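Local coordinates for conserved membrane protein (Chlamydia abortus, PDB 6GZU) that combines deubiquitinating and acetyltransferase activities as a secreted Chlamydia effector of the CE clan and induces Golgi fragmentation, at residues 48-61 with 161-173. Numbering follows the deposited sequence.
Sequences CFSIERAVLKDLHL and LIDPALNSIATRL. With ZN (zinc ion), chain C.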
ATOM      1  N   CYS A  48      -0.701 -10.782  -2.377  1.00 21.63           N
ATOM      2  CA  CYS A  48      -1.407 -11.360  -1.237  0.68 21.17           C
ATOM      3  C   CYS A  48      -0.507 -12.311  -0.432  1.00 22.83           C
ATOM      4  O   CYS A  48      -0.741 -12.500   0.744  1.00 23.45           O
ATOM      5  CB  CYS A  48      -2.685 -12.089  -1.685  0.68 22.18           C
ATOM      6  SG  CYS A  48      -2.448 -13.406  -2.909  0.68 24.11           S
ATOM      7  N   PHE A  49       0.493 -12.893  -1.079  1.00 23.15           N
ATOM      8  CA  PHE A  49       1.380 -13.845  -0.416  1.00 25.20           C
ATOM      9  C   PHE A  49       2.527 -13.162   0.300  1.00 24.16           C
ATOM     10  O   PHE A  49       3.084 -13.755   1.211  1.00 26.96           O
ATOM     11  CB  PHE A  49       1.931 -14.873  -1.413  1.00 25.96           C
ATOM     12  CG  PHE A  49       0.884 -15.729  -2.040  1.00 27.90           C
ATOM     13  CD1 PHE A  49       0.164 -16.610  -1.286  1.00 28.31           C
ATOM     14  CD2 PHE A  49       0.635 -15.648  -3.388  1.00 28.08           C
ATOM     15  CE1 PHE A  49      -0.817 -17.399  -1.856  1.00 28.86           C
ATOM     16  CE2 PHE A  49      -0.319 -16.455  -3.975  1.00 28.93           C
ATOM     17  CZ  PHE A  49      -1.046 -17.351  -3.217  1.00 29.77           C
ATOM     18  N   SER A  50       2.872 -11.935  -0.091  1.00 22.84           N
ATOM     19  CA  SER A  50       4.061 -11.283   0.464  1.00 21.35           C
ATOM     20  C   SER A  50       3.741 -10.092   1.335  1.00 20.34           C
ATOM     21  O   SER A  50       4.627  -9.598   2.064  1.00 22.76           O
ATOM     22  CB  SER A  50       5.019 -10.870  -0.639  1.00 22.47           C
ATOM     23  OG  SER A  50       4.450  -9.794  -1.359  1.00 22.52           O
ATOM     24  N   ILE A  51       2.489  -9.638   1.353  1.00 19.88           N
ATOM     25  CA  ILE A  51       2.159  -8.389   2.066  1.00 18.83           C
ATOM     26  C   ILE A  51       2.388  -8.504   3.591  1.00 19.07           C
ATOM     27  O   ILE A  51       2.900  -7.573   4.175  1.00 18.79           O
ATOM     28  CB  ILE A  51       0.704  -7.905   1.713  1.00 18.82           C
ATOM     29  CG1 ILE A  51       0.336  -6.613   2.424  1.00 19.46           C
ATOM     30  CG2 ILE A  51      -0.334  -8.977   2.046  1.00 19.74           C
ATOM     31  CD1 ILE A  51       1.206  -5.397   2.087  1.00 20.23           C
ATOM     32  N   GLU A  52       2.070  -9.636   4.222  1.00 19.83           N
ATOM     33  CA  GLU A  52       2.236  -9.694   5.671  1.00 20.18           C
ATOM     34  C   GLU A  52       3.729  -9.559   6.030  1.00 20.74           C
ATOM     35  O   GLU A  52       4.099  -8.814   6.964  1.00 20.59           O
ATOM     36  CB  GLU A  52       1.652 -10.976   6.253  1.00 21.88           C
ATOM     37  CG  GLU A  52       1.965 -11.127   7.744  1.00 23.06           C
ATOM     38  CD  GLU A  52       1.382 -12.384   8.299  1.00 25.00           C
ATOM     39  OE1 GLU A  52       1.294 -13.424   7.587  1.00 27.51           O
ATOM     40  OE2 GLU A  52       0.997 -12.369   9.477  1.00 26.66           O
ATOM     41  N   ARG A  53       4.581 -10.312   5.327  1.00 21.29           N
ATOM     42  CA  ARG A  53       6.039 -10.247   5.590  1.00 21.70           C
ATOM     43  C   ARG A  53       6.552  -8.822   5.363  1.00 20.40           C
ATOM     44  O   ARG A  53       7.376  -8.312   6.151  1.00 21.41           O
ATOM     45  CB  ARG A  53       6.794 -11.279   4.731  1.00 24.54           C
ATOM     46  CG  ARG A  53       8.307 -11.307   4.862  1.00 28.69           C
ATOM     47  CD  ARG A  53       8.762 -11.793   6.201  1.00 33.35           C
ATOM     48  NE  ARG A  53       8.311 -13.161   6.476  1.00 37.52           N
ATOM     49  CZ  ARG A  53       8.977 -14.275   6.153  1.00 41.06           C
ATOM     50  NH1 ARG A  53      10.153 -14.214   5.511  1.00 42.23           N
ATOM     51  NH2 ARG A  53       8.455 -15.463   6.474  1.00 41.50           N
ATOM     52  N   ALA A  54       6.064  -8.134   4.330  1.00 20.23           N
ATOM     53  CA  ALA A  54       6.501  -6.769   4.065  1.00 19.23           C
ATOM     54  C   ALA A  54       6.133  -5.812   5.195  1.00 19.31           C
ATOM     55  O   ALA A  54       6.964  -4.993   5.674  1.00 21.51           O
ATOM     56  CB  ALA A  54       5.949  -6.262   2.715  1.00 20.12           C
ATOM     57  N   VAL A  55       4.897  -5.908   5.662  1.00 19.91           N
ATOM     58  CA  VAL A  55       4.448  -5.087   6.775  1.00 19.05           C
ATOM     59  C   VAL A  55       5.259  -5.368   8.031  1.00 19.56           C
ATOM     60  O   VAL A  55       5.713  -4.422   8.713  1.00 19.74           O
ATOM     61  CB  VAL A  55       2.940  -5.368   7.041  1.00 20.08           C
ATOM     62  CG1 VAL A  55       2.507  -4.728   8.359  1.00 21.31           C
ATOM     63  CG2 VAL A  55       2.071  -4.861   5.877  1.00 19.73           C
ATOM     64  N   LEU A  56       5.417  -6.642   8.384  1.00 20.68           N
ATOM     65  CA  LEU A  56       6.191  -6.972   9.580  1.00 20.09           C
ATOM     66  C   LEU A  56       7.621  -6.483   9.491  1.00 20.94           C
ATOM     67  O   LEU A  56       8.141  -5.905  10.458  1.00 21.99           O
ATOM     68  CB  LEU A  56       6.178  -8.472   9.854  1.00 20.95           C
ATOM     69  CG  LEU A  56       4.801  -9.048  10.138  1.00 23.55           C
ATOM     70  CD1 LEU A  56       4.806 -10.602  10.180  1.00 25.38           C
ATOM     71  CD2 LEU A  56       4.322  -8.508  11.485  1.00 24.81           C
ATOM     72  N   LYS A  57       8.260  -6.627   8.335  1.00 20.67           N
ATOM     73  CA  LYS A  57       9.645  -6.124   8.208  1.00 21.54           C
ATOM     74  C   LYS A  57       9.664  -4.600   8.318  1.00 22.32           C
ATOM     75  O   LYS A  57      10.553  -4.028   8.963  1.00 22.91           O
ATOM     76  CB  LYS A  57      10.296  -6.556   6.884  1.00 23.80           C
ATOM     77  CG  LYS A  57      10.704  -8.049   6.850  1.00 27.33           C
ATOM     78  CD  LYS A  57      11.180  -8.471   5.453  1.00 33.35           C
ATOM     79  CE  LYS A  57      12.453  -7.705   5.058  1.00 38.30           C
ATOM     80  NZ  LYS A  57      13.560  -7.881   6.066  1.00 43.18           N
ATOM     81  N   ASP A  58       8.683  -3.912   7.728  1.00 20.77           N
ATOM     82  CA  ASP A  58       8.728  -2.436   7.779  1.00 21.26           C
ATOM     83  C   ASP A  58       8.486  -1.885   9.183  1.00 20.84           C
ATOM     84  O   ASP A  58       8.968  -0.809   9.518  1.00 22.47           O
ATOM     85  CB  ASP A  58       7.735  -1.828   6.771  1.00 20.39           C
ATOM     86  CG  ASP A  58       8.191  -1.982   5.365  1.00 21.23           C
ATOM     87  OD1 ASP A  58       9.418  -2.011   5.160  1.00 21.54           O
ATOM     88  OD2 ASP A  58       7.366  -2.034   4.455  1.00 20.53           O
ATOM     89  N   LEU A  59       7.802  -2.661  10.033  1.00 21.70           N
ATOM     90  CA  LEU A  59       7.613  -2.283  11.442  1.00 22.89           C
ATOM     91  C   LEU A  59       8.682  -2.878  12.343  1.00 24.69           C
ATOM     92  O   LEU A  59       8.563  -2.821  13.584  1.00 26.52           O
ATOM     93  CB  LEU A  59       6.233  -2.760  11.926  1.00 23.93           C
ATOM     94  CG  LEU A  59       5.120  -2.019  11.161  1.00 23.05           C
ATOM     95  CD1 LEU A  59       3.750  -2.706  11.454  1.00 24.99           C
ATOM     96  CD2 LEU A  59       5.140  -0.604  11.621  1.00 23.44           C
ATOM     97  N   HIS A  60       9.739  -3.429  11.746  1.00 23.92           N
ATOM     98  CA  HIS A  60      10.846  -4.068  12.501  1.00 24.90           C
ATOM     99  C   HIS A  60      10.415  -5.183  13.431  1.00 24.81           C
ATOM    100  O   HIS A  60      11.001  -5.363  14.517  1.00 26.41           O
ATOM    101  CB  HIS A  60      11.673  -2.996  13.223  1.00 28.82           C
ATOM    102  CG  HIS A  60      12.020  -1.844  12.324  1.00 30.98           C
ATOM    103  ND1 HIS A  60      11.311  -0.658  12.312  1.00 35.87           N
ATOM    104  CD2 HIS A  60      12.941  -1.729  11.344  1.00 31.34           C
ATOM    105  CE1 HIS A  60      11.834   0.169  11.417  1.00 34.26           C
ATOM    106  NE2 HIS A  60      12.829  -0.455  10.817  1.00 33.72           N
ATOM    107  N   LEU A  61       9.397  -5.922  12.998  1.00 24.16           N
ATOM    108  CA  LEU A  61       8.860  -7.050  13.716  1.00 24.83           C
ATOM    109  C   LEU A  61       9.239  -8.378  13.098  1.00 27.80           C
ATOM    110  O   LEU A  61       8.667  -9.408  13.452  1.00 29.56           O
ATOM    111  CB  LEU A  61       7.346  -6.934  13.781  1.00 24.12           C
ATOM    112  CG  LEU A  61       6.870  -5.787  14.682  1.00 23.25           C
ATOM    113  CD1 LEU A  61       5.402  -5.545  14.456  1.00 23.89           C
ATOM    114  CD2 LEU A  61       7.136  -6.095  16.117  1.00 26.83           C
ATOM    115  N   LEU A 161      -7.627 -15.786  -0.605  1.00 24.66           N
ATOM    116  CA  LEU A 161      -6.262 -15.327  -0.721  1.00 25.17           C
ATOM    117  C   LEU A 161      -5.998 -14.045   0.038  1.00 24.20           C
ATOM    118  O   LEU A 161      -4.937 -13.903   0.685  1.00 25.76           O
ATOM    119  CB  LEU A 161      -5.901 -15.139  -2.192  1.00 25.86           C
ATOM    120  CG  LEU A 161      -5.847 -16.406  -3.020  1.00 27.64           C
ATOM    121  CD1 LEU A 161      -5.354 -16.060  -4.417  1.00 29.15           C
ATOM    122  CD2 LEU A 161      -4.985 -17.493  -2.394  1.00 31.28           C
ATOM    123  N   ILE A 162      -6.914 -13.082  -0.045  1.00 20.31           N
ATOM    124  CA  ILE A 162      -6.674 -11.785   0.577  1.00 19.54           C
ATOM    125  C   ILE A 162      -7.042 -11.790   2.048  1.00 19.24           C
ATOM    126  O   ILE A 162      -6.310 -11.213   2.854  1.00 19.91           O
ATOM    127  CB  ILE A 162      -7.361 -10.574  -0.179  1.00 19.80           C
ATOM    128  CG1 ILE A 162      -6.904  -9.226   0.399  1.00 20.07           C
ATOM    129  CG2 ILE A 162      -8.906 -10.675  -0.176  1.00 21.15           C
ATOM    130  CD1 ILE A 162      -5.415  -9.009   0.343  1.00 21.58           C
ATOM    131  N   ASP A 163      -8.129 -12.464   2.425  1.00 18.77           N
ATOM    132  CA  ASP A 163      -8.561 -12.362   3.836  1.00 20.65           C
ATOM    133  C   ASP A 163      -7.550 -12.925   4.860  1.00 21.48           C
ATOM    134  O   ASP A 163      -7.375 -12.301   5.904  1.00 20.76           O
ATOM    135  CB  ASP A 163      -9.967 -12.965   4.078  1.00 22.96           C
ATOM    136  CG  ASP A 163     -11.069 -12.147   3.442  1.00 26.09           C
ATOM    137  OD1 ASP A 163     -10.771 -11.073   2.877  1.00 26.27           O
ATOM    138  OD2 ASP A 163     -12.243 -12.573   3.489  1.00 30.04           O
ATOM    139  N   PRO A 164      -6.894 -14.078   4.575  1.00 21.86           N
ATOM    140  CA  PRO A 164      -5.968 -14.566   5.618  1.00 23.08           C
ATOM    141  C   PRO A 164      -4.857 -13.570   5.813  1.00 22.25           C
ATOM    142  O   PRO A 164      -4.413 -13.328   6.959  1.00 22.94           O
ATOM    143  CB  PRO A 164      -5.411 -15.835   5.015  1.00 23.58           C
ATOM    144  CG  PRO A 164      -6.522 -16.342   4.183  1.00 24.50           C
ATOM    145  CD  PRO A 164      -7.161 -15.121   3.559  1.00 21.91           C
ATOM    146  N   ALA A 165      -4.399 -12.941   4.735  1.00 21.50           N
ATOM    147  CA  ALA A 165      -3.325 -11.956   4.859  1.00 21.59           C
ATOM    148  C   ALA A 165      -3.777 -10.728   5.699  1.00 19.83           C
ATOM    149  O   ALA A 165      -3.074 -10.298   6.638  1.00 21.17           O
ATOM    150  CB  ALA A 165      -2.797 -11.549   3.446  1.00 22.71           C
ATOM    151  N   LEU A 166      -4.954 -10.161   5.391  1.00 19.17           N
ATOM    152  CA  LEU A 166      -5.431  -8.985   6.130  1.00 18.95           C
ATOM    153  C   LEU A 166      -5.583  -9.334   7.597  1.00 19.08           C
ATOM    154  O   LEU A 166      -5.225  -8.535   8.468  1.00 18.97           O
ATOM    155  CB  LEU A 166      -6.771  -8.490   5.573  1.00 20.31           C
ATOM    156  CG  LEU A 166      -6.720  -8.027   4.097  1.00 19.97           C
ATOM    157  CD1 LEU A 166      -8.140  -7.653   3.716  1.00 20.91           C
ATOM    158  CD2 LEU A 166      -5.755  -6.869   3.875  1.00 19.75           C
ATOM    159  N   ASN A 167      -6.144 -10.508   7.885  1.00 19.37           N
ATOM    160  CA  ASN A 167      -6.503 -10.853   9.263  1.00 18.89           C
ATOM    161  C   ASN A 167      -5.298 -11.287  10.036  1.00 19.98           C
ATOM    162  O   ASN A 167      -5.230 -11.056  11.261  1.00 20.61           O
ATOM    163  CB  ASN A 167      -7.648 -11.882   9.279  1.00 19.65           C
ATOM    164  CG  ASN A 167      -8.926 -11.260   8.874  1.00 22.25           C
ATOM    165  OD1 ASN A 167      -9.345 -11.317   7.666  1.00 25.69           O
ATOM    166  ND2 ASN A 167      -9.559 -10.602   9.811  1.00 20.81           N
ATOM    167  N   SER A 168      -4.311 -11.873   9.355  1.00 19.91           N
ATOM    168  CA  SER A 168      -3.105 -12.242  10.061  0.67 21.23           C
ATOM    169  C   SER A 168      -2.318 -10.968  10.428  1.00 20.14           C
ATOM    170  O   SER A 168      -1.819 -10.836  11.564  1.00 22.28           O
ATOM    171  CB  SER A 168      -2.295 -13.196   9.210  0.67 19.97           C
ATOM    172  OG  SER A 168      -1.247 -13.752   9.946  0.67 20.89           O
ATOM    173  N   ILE A 169      -2.211 -10.006   9.519  1.00 19.87           N
ATOM    174  CA  ILE A 169      -1.600  -8.731   9.863  1.00 19.33           C
ATOM    175  C   ILE A 169      -2.354  -8.117  11.032  1.00 19.53           C
ATOM    176  O   ILE A 169      -1.731  -7.627  11.993  1.00 19.79           O
ATOM    177  CB  ILE A 169      -1.657  -7.778   8.635  1.00 19.92           C
ATOM    178  CG1 ILE A 169      -0.715  -8.302   7.548  1.00 21.33           C
ATOM    179  CG2 ILE A 169      -1.313  -6.324   9.046  1.00 21.24           C
ATOM    180  CD1 ILE A 169      -0.983  -7.647   6.160  1.00 21.09           C
ATOM    181  N   ALA A 170      -3.689  -8.068  10.957  1.00 19.31           N
ATOM    182  CA  ALA A 170      -4.453  -7.384  12.023  1.00 18.90           C
ATOM    183  C   ALA A 170      -4.190  -8.034  13.363  1.00 18.89           C
ATOM    184  O   ALA A 170      -4.075  -7.330  14.403  1.00 20.28           O
ATOM    185  CB  ALA A 170      -5.932  -7.449  11.720  1.00 19.22           C
ATOM    186  N   THR A 171      -4.146  -9.377  13.393  1.00 20.08           N
ATOM    187  CA  THR A 171      -3.951 -10.117  14.637  1.00 20.97           C
ATOM    188  C   THR A 171      -2.544  -9.887  15.175  1.00 21.50           C
ATOM    189  O   THR A 171      -2.359  -9.612  16.377  1.00 23.19           O
ATOM    190  CB  THR A 171      -4.205 -11.584  14.393  1.00 22.65           C
ATOM    191  OG1 THR A 171      -5.596 -11.725  14.057  1.00 25.47           O
ATOM    192  CG2 THR A 171      -3.907 -12.429  15.690  1.00 24.94           C
ATOM    193  N   ARG A 172      -1.523 -10.008  14.319  1.00 23.23           N
ATOM    194  CA  ARG A 172      -0.155  -9.808  14.785  1.00 24.10           C
ATOM    195  C   ARG A 172       0.136  -8.397  15.270  1.00 23.31           C
ATOM    196  O   ARG A 172       0.853  -8.221  16.280  1.00 25.71           O
ATOM    197  CB  ARG A 172       0.865 -10.210  13.720  1.00 24.79           C
ATOM    198  CG  ARG A 172       0.761 -11.724  13.352  1.00 25.44           C
ATOM    199  CD  ARG A 172       2.009 -12.082  12.537  1.00 28.66           C
ATOM    200  NE  ARG A 172       1.895 -13.386  11.903  1.00 32.45           N
ATOM    201  CZ  ARG A 172       2.125 -14.501  12.555  1.00 30.31           C
ATOM    202  NH1 ARG A 172       2.508 -14.422  13.823  1.00 31.73           N
ATOM    203  NH2 ARG A 172       2.041 -15.684  11.957  1.00 32.07           N
ATOM    204  N   LEU A 173      -0.381  -7.387  14.573  1.00 21.82           N
ATOM    205  CA  LEU A 173      -0.149  -6.009  14.987  1.00 21.14           C
ATOM    206  C   LEU A 173      -0.926  -5.677  16.253  1.00 21.75           C
ATOM    207  O   LEU A 173      -0.448  -4.886  17.062  1.00 22.64           O
ATOM    208  CB  LEU A 173      -0.478  -5.005  13.890  1.00 21.47           C
ATOM    209  CG  LEU A 173       0.358  -5.208  12.615  1.00 22.54           C
ATOM    210  CD1 LEU A 173       0.141  -4.038  11.704  1.00 21.75           C
ATOM    211  CD2 LEU A 173       1.883  -5.320  12.989  1.00 25.79           C
TER
HETATM  212 ZN    ZN C 402      13.861   0.591   9.495  1.00 35.40          ZN
HETATM  213  O   HOH W   1      -2.660 -15.154   1.179  1.00 52.42           O
HETATM  214  O   HOH W   2       1.434 -15.834   8.899  1.00 37.39           O
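E52 OE2 is gripped by two donors of helix 159-174. In the conformer described here, S168 OG donates to E52 OE2 at 2.7 Å. R172 NE adds a salt bridge to E52 OE2 of 2.8 Å, bent to 142° at the hydrogen. The donors reach OE2 from opposite faces of the carboxylate: S168 on the syn side, R172 from above the plane. OE2 itself lies in the guanidinium plane. A water joins E52 OE1 to R172 NH2, so both carboxylate oxygens are held. CG of E52 is anti to the backbone N (chi1 173°) and the chain runs extended, which carries the carboxylate to the neighbouring helix.

Next to this polar group, I169 CG1 lies 3.8 Å from E52 CB. I169 CD1 also meets I51 CG1 and V55 CG2. A165 CB fits against I51 CG2 at 3.8 Å. At one end, C48 O lies 3.5 Å from A165 CB, and a water links L161 O to C48 O, the latter weakly. At the other, L173 CD2 meets L59 CD1 at 3.6 Å and also L61 CD1.

The segment axes run nearly parallel, 23° apart. I51 and V55 touch Y103 of strand 100-107, and I169 touches V147 of strand 146-150. Helix 51-58 closes in a Schellman motif with H60 as C-prime residue. H60 NE2 binds zinc with C78, H80 and C95. The contact joins the helix leading into this zinc site to a sheet-packed helix of the Ulp1-like catalytic domain.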